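Local atomic coordinates of CupA (Streptococcus pneumoniae, PDB entry 4F2E), a protein that binds copper(I) ions in a cupredoxin fold and probably serves as a copper chaperone in the copper resistance of this bacterium. Residues V60-N63 with E69-V72; G22-E27 with D51-P56; I29-K32 with P36-I39. All coordinates share one frame; numbering follows the deposited sequence. Where two conformers were deposited one is given.

Contact 1 of 3, residues V60-N63 with E69-V72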
ATOM      1  N   VAL A  60       3.428  10.279   0.455  1.00 12.36           N
ATOM      2  CA  VAL A  60       2.993   9.703   1.722  1.00 12.54           C
ATOM      3  C   VAL A  60       4.152   9.112   2.519  1.00 11.16           C
ATOM      4  O   VAL A  60       4.951   8.333   1.995  1.00 11.70           O
ATOM      5  CB  VAL A  60       1.936   8.604   1.504  1.00 11.47           C
ATOM      6  CG1 VAL A  60       1.577   7.938   2.827  1.00 16.10           C
ATOM      7  CG2 VAL A  60       0.698   9.184   0.838  1.00 14.80           C
ATOM      8  N   HIS A  61       4.253   9.508   3.783  1.00 11.33           N
ATOM      9  CA  HIS A  61       5.145   8.851   4.730  1.00 11.42           C
ATOM     10  C   HIS A  61       4.538   8.984   6.120  1.00 13.01           C
ATOM     11  O   HIS A  61       4.525  10.065   6.705  1.00 13.48           O
ATOM     12  CB  HIS A  61       6.591   9.375   4.646  1.00 16.10           C
ATOM     13  CG  HIS A  61       6.772  10.794   5.095  1.00 16.66           C
ATOM     14  ND1 HIS A  61       6.405  11.877   4.327  1.00 20.19           N
ATOM     15  CD2 HIS A  61       7.327  11.304   6.220  1.00 16.12           C
ATOM     16  CE1 HIS A  61       6.705  12.993   4.969  1.00 15.49           C
ATOM     17  NE2 HIS A  61       7.265  12.672   6.122  1.00 21.28           N
ATOM     18  N   ALA A  62       3.995   7.880   6.622  1.00 11.92           N
ATOM     19  CA  ALA A  62       3.172   7.916   7.824  1.00 11.48           C
ATOM     20  C   ALA A  62       3.492   6.792   8.799  1.00 12.21           C
ATOM     21  O   ALA A  62       3.984   5.733   8.414  1.00 12.52           O
ATOM     22  CB  ALA A  62       1.698   7.876   7.447  1.00 15.80           C
ATOM     23  N   ASN A  63       3.200   7.032  10.071  1.00 12.07           N
ATOM     24  CA  ASN A  63       3.380   6.029  11.107  1.00 11.19           C
ATOM     25  C   ASN A  63       2.291   4.964  11.069  1.00 12.45           C
ATOM     26  O   ASN A  63       1.114   5.270  10.890  1.00 15.36           O
ATOM     27  CB  ASN A  63       3.387   6.690  12.488  1.00 14.63           C
ATOM     28  CG  ASN A  63       4.614   7.545  12.724  1.00 16.79           C
ATOM     29  OD1 ASN A  63       5.608   7.441  12.008  1.00 16.83           O
ATOM     30  ND2 ASN A  63       4.554   8.391  13.748  1.00 20.29           N
ATOM     31  N   GLU A  69      -5.072  -0.885  12.280  1.00 16.74           N
ATOM     32  CA  GLU A  69      -5.166  -0.598  10.859  1.00 17.94           C
ATOM     33  C   GLU A  69      -4.822   0.859  10.608  1.00 17.62           C
ATOM     34  O   GLU A  69      -5.163   1.739  11.401  1.00 18.04           O
ATOM     35  CB  GLU A  69      -6.581  -0.861  10.342  1.00 18.25           C
ATOM     36  CG  GLU A  69      -6.968  -2.320  10.236  1.00 21.67           C
ATOM     37  CD  GLU A  69      -8.347  -2.496   9.629  1.00 20.89           C
ATOM     38  OE1 GLU A  69      -8.851  -3.638   9.612  1.00 31.67           O
ATOM     39  OE2 GLU A  69      -8.926  -1.487   9.167  1.00 25.87           O
ATOM     40  N   TYR A  70      -4.145   1.111   9.499  1.00 14.81           N
ATOM     41  CA  TYR A  70      -3.927   2.471   9.044  1.00 13.00           C
ATOM     42  C   TYR A  70      -4.147   2.521   7.545  1.00 12.78           C
ATOM     43  O   TYR A  70      -3.607   1.698   6.812  1.00 11.81           O
ATOM     44  CB  TYR A  70      -2.518   2.952   9.376  1.00 16.50           C
ATOM     45  CG  TYR A  70      -2.267   4.348   8.871  1.00 15.68           C
ATOM     46  CD1 TYR A  70      -2.595   5.451   9.645  1.00 20.79           C
ATOM     47  CD2 TYR A  70      -1.731   4.564   7.610  1.00 14.32           C
ATOM     48  CE1 TYR A  70      -2.382   6.730   9.186  1.00 22.19           C
ATOM     49  CE2 TYR A  70      -1.513   5.846   7.138  1.00 17.90           C
ATOM     50  CZ  TYR A  70      -1.841   6.925   7.935  1.00 21.08           C
ATOM     51  OH  TYR A  70      -1.631   8.207   7.482  1.00 23.42           O
ATOM     52  N   VAL A  71      -4.930   3.490   7.089  1.00 12.18           N
ATOM     53  CA  VAL A  71      -5.294   3.564   5.680  1.00 10.37           C
ATOM     54  C   VAL A  71      -4.514   4.627   4.925  1.00 12.36           C
ATOM     55  O   VAL A  71      -4.568   5.812   5.256  1.00 13.25           O
ATOM     56  CB  VAL A  71      -6.800   3.830   5.497  1.00 10.75           C
ATOM     57  CG1 VAL A  71      -7.159   3.824   4.016  1.00 13.61           C
ATOM     58  CG2 VAL A  71      -7.610   2.786   6.241  1.00 12.95           C
ATOM     59  N   VAL A  72      -3.784   4.188   3.907  1.00 10.86           N
ATOM     60  CA  VAL A  72      -3.167   5.100   2.961  1.00 11.66           C
ATOM     61  C   VAL A  72      -4.180   5.395   1.863  1.00 12.04           C
ATOM     62  O   VAL A  72      -4.698   4.484   1.216  1.00 11.57           O
ATOM     63  CB  VAL A  72      -1.894   4.493   2.345  1.00 12.01           C
ATOM     64  CG1 VAL A  72      -1.421   5.328   1.167  1.00 15.22           C
ATOM     65  CG2 VAL A  72      -0.802   4.377   3.395  1.00 14.45           C
TER
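The phenol end of Y70 overlaps the methyl group of A62: Y70 OH lies 3.3 Å from A62 CB, and Y70 CZ lies 3.7 Å from the same methyl. CB approaches the ring obliquely, and the pair is a van der Waals contact. Alanine suits the place because its side chain stops after one carbon, where the tyrosine hydroxyl has already crossed most of the gap. Y70 is long enough to span that gap, and CG anti to the backbone N (chi1 178°) directs the ring to the other strand. Further back on the same ring, the carbonyl oxygen of N63 sits over one face, 3.9 Å from Y70 CD1 and offset toward the rim. N63 sets off away from strand 69-72 and its side chain packs on Q52, so this residue meets the tyrosine through its backbone.

Strands 60-63 and 69-72 run antiparallel at 169° with axes 9.1 Å apart, too far for backbone pairing. They belong to the two facing layers of the cupredoxin beta-sandwich, and the loop between them carries the chain from one layer to the other as a beta-arch. Strand 60-63 is hydrogen-bonded to strand 52-55, and strand 69-74 to strand 37-43. Between the layers, V60 and V72 face each other at the end away from N63. V60 CG1 meets V72 CG1 at 4.3 Å, a looser touch of methyl against methyl. Valine fits both places, since its branching at CB suits an extended backbone and gives a compact apolar surface facing the other layer. V60 also packs on F55, while V72, the buried member of the pair, reaches I53 and F41. L64 and P65, from the connecting loop, lie against the Y70 ring.

Contact 2 of 3, residues G22-E27 with D51-P56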
ATOM      1  N   GLY A  22       6.740  -9.045   8.737  1.00 13.78           N
ATOM      2  CA  GLY A  22       8.019  -9.339   8.114  1.00 15.58           C
ATOM      3  C   GLY A  22       8.069  -8.777   6.708  1.00 15.58           C
ATOM      4  O   GLY A  22       8.603  -9.394   5.786  1.00 18.19           O
ATOM      5  N   GLY A  23       7.511  -7.585   6.550  1.00 12.30           N
ATOM      6  CA  GLY A  23       7.315  -7.004   5.239  1.00 12.40           C
ATOM      7  C   GLY A  23       5.832  -6.836   4.986  1.00  9.49           C
ATOM      8  O   GLY A  23       5.053  -6.670   5.924  1.00 11.92           O
ATOM      9  N   TYR A  24       5.440  -6.896   3.721  1.00 10.20           N
ATOM     10  CA  TYR A  24       4.059  -6.645   3.338  1.00 11.04           C
ATOM     11  C   TYR A  24       3.539  -7.816   2.535  1.00 12.05           C
ATOM     12  O   TYR A  24       4.222  -8.311   1.646  1.00 12.37           O
ATOM     13  CB  TYR A  24       3.971  -5.353   2.517  1.00 11.12           C
ATOM     14  CG  TYR A  24       4.687  -4.221   3.208  1.00 11.06           C
ATOM     15  CD1 TYR A  24       4.157  -3.651   4.355  1.00 11.08           C
ATOM     16  CD2 TYR A  24       5.912  -3.758   2.746  1.00 10.51           C
ATOM     17  CE1 TYR A  24       4.811  -2.636   5.017  1.00 10.51           C
ATOM     18  CE2 TYR A  24       6.578  -2.734   3.403  1.00 11.48           C
ATOM     19  CZ  TYR A  24       6.020  -2.179   4.538  1.00 10.89           C
ATOM     20  OH  TYR A  24       6.667  -1.166   5.206  1.00 12.36           O
ATOM     21  N   THR A  25       2.338  -8.280   2.857  1.00 10.68           N
ATOM     22  CA  THR A  25       1.701  -9.298   2.036  1.00 11.31           C
ATOM     23  C   THR A  25       0.222  -8.966   1.867  1.00 11.11           C
ATOM     24  O   THR A  25      -0.483  -8.734   2.845  1.00 11.21           O
ATOM     25  CB  THR A  25       1.909 -10.726   2.600  1.00 12.40           C
ATOM     26  OG1 THR A  25       1.493 -11.690   1.624  1.00 12.32           O
ATOM     27  CG2 THR A  25       1.131 -10.931   3.892  1.00 13.18           C
ATOM     28  N   PRO A  26      -0.241  -8.895   0.613  1.00 10.98           N
ATOM     29  CA  PRO A  26       0.572  -9.059  -0.599  1.00 11.67           C
ATOM     30  C   PRO A  26       1.512  -7.871  -0.833  1.00 12.11           C
ATOM     31  O   PRO A  26       1.189  -6.741  -0.450  1.00 13.52           O
ATOM     32  CB  PRO A  26      -0.480  -9.122  -1.708  1.00 13.23           C
ATOM     33  CG  PRO A  26      -1.614  -8.307  -1.183  1.00 13.36           C
ATOM     34  CD  PRO A  26      -1.647  -8.584   0.296  1.00 11.72           C
ATOM     35  N   GLU A  27       2.665  -8.131  -1.445  1.00 11.15           N
ATOM     36  CA  GLU A  27       3.644  -7.079  -1.729  1.00 11.66           C
ATOM     37  C   GLU A  27       3.586  -6.661  -3.195  1.00 12.63           C
ATOM     38  O   GLU A  27       4.398  -5.860  -3.662  1.00 13.51           O
ATOM     39  CB  GLU A  27       5.057  -7.533  -1.357  1.00 12.65           C
ATOM     40  CG  GLU A  27       5.569  -8.709  -2.171  1.00 13.76           C
ATOM     41  CD  GLU A  27       6.951  -9.165  -1.739  1.00 19.93           C
ATOM     42  OE1 GLU A  27       7.342  -8.886  -0.586  1.00 20.45           O
ATOM     43  OE2 GLU A  27       7.648  -9.803  -2.555  1.00 24.23           O
ATOM     44  N   ASP A  51       7.901   0.646  11.408  1.00 11.11           N
ATOM     45  CA  ASP A  51       7.187   1.742  12.065  1.00 11.58           C
ATOM     46  C   ASP A  51       6.495   2.702  11.101  1.00 13.50           C
ATOM     47  O   ASP A  51       5.491   3.325  11.451  1.00 11.84           O
ATOM     48  CB  ASP A  51       8.129   2.535  12.973  1.00 11.85           C
ATOM     49  CG  ASP A  51       8.359   1.858  14.306  1.00 12.90           C
ATOM     50  OD1 ASP A  51       7.629   0.899  14.626  1.00 14.80           O
ATOM     51  OD2 ASP A  51       9.266   2.301  15.042  1.00 16.56           O
ATOM     52  N   GLN A  52       7.036   2.836   9.894  1.00 12.00           N
ATOM     53  CA  GLN A  52       6.480   3.775   8.929  1.00 13.29           C
ATOM     54  C   GLN A  52       6.212   3.134   7.577  1.00 10.45           C
ATOM     55  O   GLN A  52       6.837   2.136   7.211  1.00 12.11           O
ATOM     56  CB  GLN A  52       7.405   4.979   8.750  1.00 15.62           C
ATOM     57  CG  GLN A  52       7.519   5.854   9.982  1.00 18.62           C
ATOM     58  CD  GLN A  52       8.916   5.870  10.558  1.00 25.60           C
ATOM     59  OE1 GLN A  52       9.902   5.931   9.823  1.00 30.48           O
ATOM     60  NE2 GLN A  52       9.010   5.814  11.882  1.00 33.91           N
ATOM     61  N   ILE A  53       5.265   3.716   6.846  1.00  9.21           N
ATOM     62  CA  ILE A  53       4.974   3.316   5.477  1.00 10.01           C
ATOM     63  C   ILE A  53       5.218   4.514   4.565  1.00  9.59           C
ATOM     64  O   ILE A  53       4.863   5.644   4.908  1.00 11.09           O
ATOM     65  CB  ILE A  53       3.523   2.795   5.319  1.00 11.05           C
ATOM     66  CG1 ILE A  53       3.305   2.197   3.925  1.00 12.63           C
ATOM     67  CG2 ILE A  53       2.507   3.904   5.598  1.00 12.86           C
ATOM     68  CD1 ILE A  53       4.169   0.982   3.633  1.00 14.62           C
ATOM     69  N   VAL A  54       5.835   4.261   3.415  1.00 10.35           N
ATOM     70  CA  VAL A  54       6.206   5.320   2.482  1.00  9.30           C
ATOM     71  C   VAL A  54       5.774   4.982   1.055  1.00  9.97           C
ATOM     72  O   VAL A  54       6.078   3.901   0.549  1.00 10.24           O
ATOM     73  CB  VAL A  54       7.736   5.565   2.491  1.00 10.28           C
ATOM     74  CG1 VAL A  54       8.102   6.737   1.592  1.00 12.47           C
ATOM     75  CG2 VAL A  54       8.233   5.813   3.904  1.00 10.17           C
ATOM     76  N   PHE A  55       5.041   5.903   0.428  1.00  9.91           N
ATOM     77  CA  PHE A  55       4.747   5.852  -1.003  1.00  9.44           C
ATOM     78  C   PHE A  55       5.386   7.099  -1.603  1.00 11.46           C
ATOM     79  O   PHE A  55       4.749   8.148  -1.672  1.00 10.43           O
ATOM     80  CB  PHE A  55       3.236   5.874  -1.256  1.00 10.62           C
ATOM     81  CG  PHE A  55       2.549   4.557  -1.014  1.00 10.31           C
ATOM     82  CD1 PHE A  55       2.376   4.073   0.272  1.00 11.62           C
ATOM     83  CD2 PHE A  55       2.044   3.821  -2.078  1.00 10.97           C
ATOM     84  CE1 PHE A  55       1.732   2.865   0.494  1.00 13.51           C
ATOM     85  CE2 PHE A  55       1.401   2.614  -1.861  1.00 12.73           C
ATOM     86  CZ  PHE A  55       1.241   2.139  -0.574  1.00 13.96           C
ATOM     87  N   PRO A  56       6.643   6.987  -2.056  0.50 10.27           N
ATOM     88  CA  PRO A  56       7.413   8.173  -2.450  0.50 11.11           C
ATOM     89  C   PRO A  56       6.832   8.928  -3.646  0.50 11.29           C
ATOM     90  O   PRO A  56       7.017  10.142  -3.736  0.50 12.62           O
ATOM     91  CB  PRO A  56       8.794   7.601  -2.791  0.50 12.38           C
ATOM     92  CG  PRO A  56       8.540   6.173  -3.130  0.50 11.47           C
ATOM     93  CD  PRO A  56       7.406   5.741  -2.246  0.50 10.62           C
TER
HETATM   94  O   HOH W   1       5.951  -0.369   7.621  1.00 13.46           O
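Y24 and I53 make the tight part of this contact. The delta methyl of I53 rests against the hydroxyl end of the tyrosine, with I53 CD1 3.7 Å from Y24 OH and 3.8 Å from Y24 CZ. The methyl comes in obliquely to the ring. Isoleucine suits the place because its longer branch can be aimed: CG1 stands anti to the backbone N (chi1 -172°), and a bend at chi2 (63°) turns CD1 to meet the phenol.

On the polar side the protein atoms do not touch, and a water fills the interval. Y24 OH stops 3.9 Å from Q52 O, too far for a direct hydrogen bond, and the water bridges the two. It lies at the ring edge, in the plane of the phenol, accepting from Y24 OH at 2.6 Å and donating to Q52 O at 2.7 Å. A tyrosine can thus be buried here with its hydroxyl satisfied, and donating to the in-plane water sets the rotation about CZ-OH, with the hydrogen in the plane of the ring.

In the cupredoxin sandwich, T25 is backbone hydrogen-bonded to E19 of strand 13-20, whereas strand 52-55 lies in the facing layer between strands 60-63 and 80-86. Y24 therefore spans the interior, and it does so near the metal end: its side chain packs on C86, a copper ligand, as well as on L50 and M91.

Contact 3 of 3, residues I29-K32 with P36-I39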
ATOM      1  N   ILE A  29       0.510  -5.311  -5.641  1.00 10.58           N
ATOM      2  CA  ILE A  29      -0.890  -4.917  -5.703  1.00 11.35           C
ATOM      3  C   ILE A  29      -1.207  -4.195  -7.004  1.00 11.58           C
ATOM      4  O   ILE A  29      -0.344  -3.534  -7.583  1.00 11.98           O
ATOM      5  CB  ILE A  29      -1.298  -4.056  -4.485  1.00 12.05           C
ATOM      6  CG1 ILE A  29      -0.533  -2.731  -4.466  1.00 12.38           C
ATOM      7  CG2 ILE A  29      -1.061  -4.824  -3.192  1.00 12.28           C
ATOM      8  CD1 ILE A  29      -0.913  -1.831  -3.304  1.00 13.76           C
ATOM      9  N   VAL A  30      -2.446  -4.337  -7.461  1.00 10.51           N
ATOM     10  CA  VAL A  30      -2.851  -3.802  -8.753  1.00 12.08           C
ATOM     11  C   VAL A  30      -4.100  -2.944  -8.605  1.00 11.19           C
ATOM     12  O   VAL A  30      -5.144  -3.421  -8.159  1.00 11.47           O
ATOM     13  CB  VAL A  30      -3.107  -4.935  -9.774  1.00 10.98           C
ATOM     14  CG1 VAL A  30      -3.461  -4.350 -11.130  1.00 12.18           C
ATOM     15  CG2 VAL A  30      -1.883  -5.834  -9.885  1.00 13.43           C
ATOM     16  N   LEU A  31      -3.978  -1.673  -8.978  1.00 10.96           N
ATOM     17  CA  LEU A  31      -5.067  -0.715  -8.845  1.00 11.56           C
ATOM     18  C   LEU A  31      -5.529  -0.185 -10.195  1.00 12.42           C
ATOM     19  O   LEU A  31      -4.770  -0.180 -11.168  1.00 13.21           O
ATOM     20  CB  LEU A  31      -4.637   0.462  -7.966  1.00 13.45           C
ATOM     21  CG  LEU A  31      -4.786   0.300  -6.452  1.00 16.19           C
ATOM     22  CD1 LEU A  31      -4.047  -0.929  -5.943  1.00 19.15           C
ATOM     23  CD2 LEU A  31      -4.299   1.554  -5.741  1.00 15.85           C
ATOM     24  N   LYS A  32      -6.781   0.263 -10.243  1.00 11.79           N
ATOM     25  CA  LYS A  32      -7.332   0.889 -11.436  1.00 13.54           C
ATOM     26  C   LYS A  32      -7.004   2.377 -11.471  1.00 12.87           C
ATOM     27  O   LYS A  32      -7.164   3.088 -10.476  1.00 12.89           O
ATOM     28  CB  LYS A  32      -8.851   0.712 -11.497  1.00 12.80           C
ATOM     29  CG  LYS A  32      -9.322  -0.668 -11.914  1.00 19.27           C
ATOM     30  CD  LYS A  32     -10.818  -0.645 -12.198  1.00 23.96           C
ATOM     31  CE  LYS A  32     -11.330  -2.014 -12.616  1.00 34.71           C
ATOM     32  NZ  LYS A  32     -10.693  -2.483 -13.877  1.00 40.37           N
ATOM     33  N   PRO A  36     -10.283   6.519  -6.670  1.00 10.48           N
ATOM     34  CA  PRO A  36      -9.769   6.762  -5.316  1.00 11.64           C
ATOM     35  C   PRO A  36      -9.490   5.449  -4.597  1.00 11.04           C
ATOM     36  O   PRO A  36     -10.323   4.544  -4.634  1.00 12.81           O
ATOM     37  CB  PRO A  36     -10.915   7.516  -4.641  1.00 13.63           C
ATOM     38  CG  PRO A  36     -11.620   8.198  -5.770  1.00 12.83           C
ATOM     39  CD  PRO A  36     -11.541   7.241  -6.925  1.00 12.36           C
ATOM     40  N   ALA A  37      -8.331   5.346  -3.957  1.00 11.20           N
ATOM     41  CA  ALA A  37      -7.898   4.081  -3.373  1.00 10.29           C
ATOM     42  C   ALA A  37      -7.727   4.139  -1.862  1.00 10.13           C
ATOM     43  O   ALA A  37      -7.313   5.157  -1.302  1.00 11.00           O
ATOM     44  CB  ALA A  37      -6.604   3.610  -4.031  1.00 11.54           C
ATOM     45  N   ARG A  38      -8.067   3.025  -1.223  1.00 10.39           N
ATOM     46  CA  ARG A  38      -7.805   2.786   0.186  1.00 10.27           C
ATOM     47  C   ARG A  38      -6.874   1.590   0.272  1.00 10.71           C
ATOM     48  O   ARG A  38      -7.248   0.476  -0.104  1.00 11.63           O
ATOM     49  CB  ARG A  38      -9.102   2.462   0.929  1.00 11.56           C
ATOM     50  CG  ARG A  38     -10.029   3.641   1.148  1.00 12.68           C
ATOM     51  CD  ARG A  38     -11.404   3.180   1.618  1.00 12.83           C
ATOM     52  NE  ARG A  38     -11.334   2.158   2.661  1.00 13.97           N
ATOM     53  CZ  ARG A  38     -11.121   2.407   3.948  1.00 14.22           C
ATOM     54  NH1 ARG A  38     -10.944   3.653   4.364  1.00 14.22           N
ATOM     55  NH2 ARG A  38     -11.079   1.407   4.822  1.00 16.10           N
ATOM     56  N   ILE A  39      -5.656   1.820   0.744  1.00 10.74           N
ATOM     57  CA  ILE A  39      -4.714   0.738   0.965  1.00 11.17           C
ATOM     58  C   ILE A  39      -4.600   0.572   2.471  1.00 11.23           C
ATOM     59  O   ILE A  39      -4.011   1.405   3.161  1.00 11.79           O
ATOM     60  CB  ILE A  39      -3.352   1.033   0.312  1.00 12.03           C
ATOM     61  CG1 ILE A  39      -3.558   1.459  -1.146  1.00 13.04           C
ATOM     62  CG2 ILE A  39      -2.447  -0.189   0.387  1.00 13.42           C
ATOM     63  CD1 ILE A  39      -2.299   1.935  -1.840  1.00 17.15           C
TER
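No ring or other flat group takes part where L31 meets A37: there are no faces or edges to match, and the contact is made by aliphatic methyls. L31 CD2 presses on A37 CB at 3.5 Å, the closest approach between the segments. The leucine reaches this far because CD2 continues the extended line of its side chain, while the other methyl is folded back (chi2 56° to CD1). A one-carbon partner suits the spot, since the backbones are nearest there, with the CA atoms of L31 and A37 7.8 Å apart.

Strands 29-31 and 37-39 are antiparallel at 165°, with axes 10.0 Å apart. They form a beta-arch: the short loop between them passes from one layer of the cupredoxin sandwich to the other, so the strands face each other through side chains. Where the CA atoms of I29 and I39 have moved to 9.5 Å, two isoleucines fill the wider gap: the end of I29, CD1, comes up against the flank of the I39 CD1 methyl at 4.3 Å. L31 CD2 also touches I39 CD1, at 4.4 Å. M95 of strand 92-97, flexible and apolar, packs on I29, L31 and I39 alike.

Overall arrangement
All three contacts join the layers of one beta-sandwich. Contacts 1 and 2, with centres about 10 Å apart, share neighbouring strands: I53 N lies 2.9 Å from A62 O, a probable hydrogen bond. Contact 3, its centre about 14 Å from each of the others, meets contact 1 through a probable hydrogen bond of I39 N to V72 O, and contact 2 where I39 CD1 packs on F55 CE2 at 3.8 Å. It nests inside the chain loop closed by contact 2. Two copper(I) ions share C49; C86 completes one site, M88 and M90 the other. Copper lies about 6 Å from the Y24 side chain in contact 2, about 12 Å from that of N63 in contact 1.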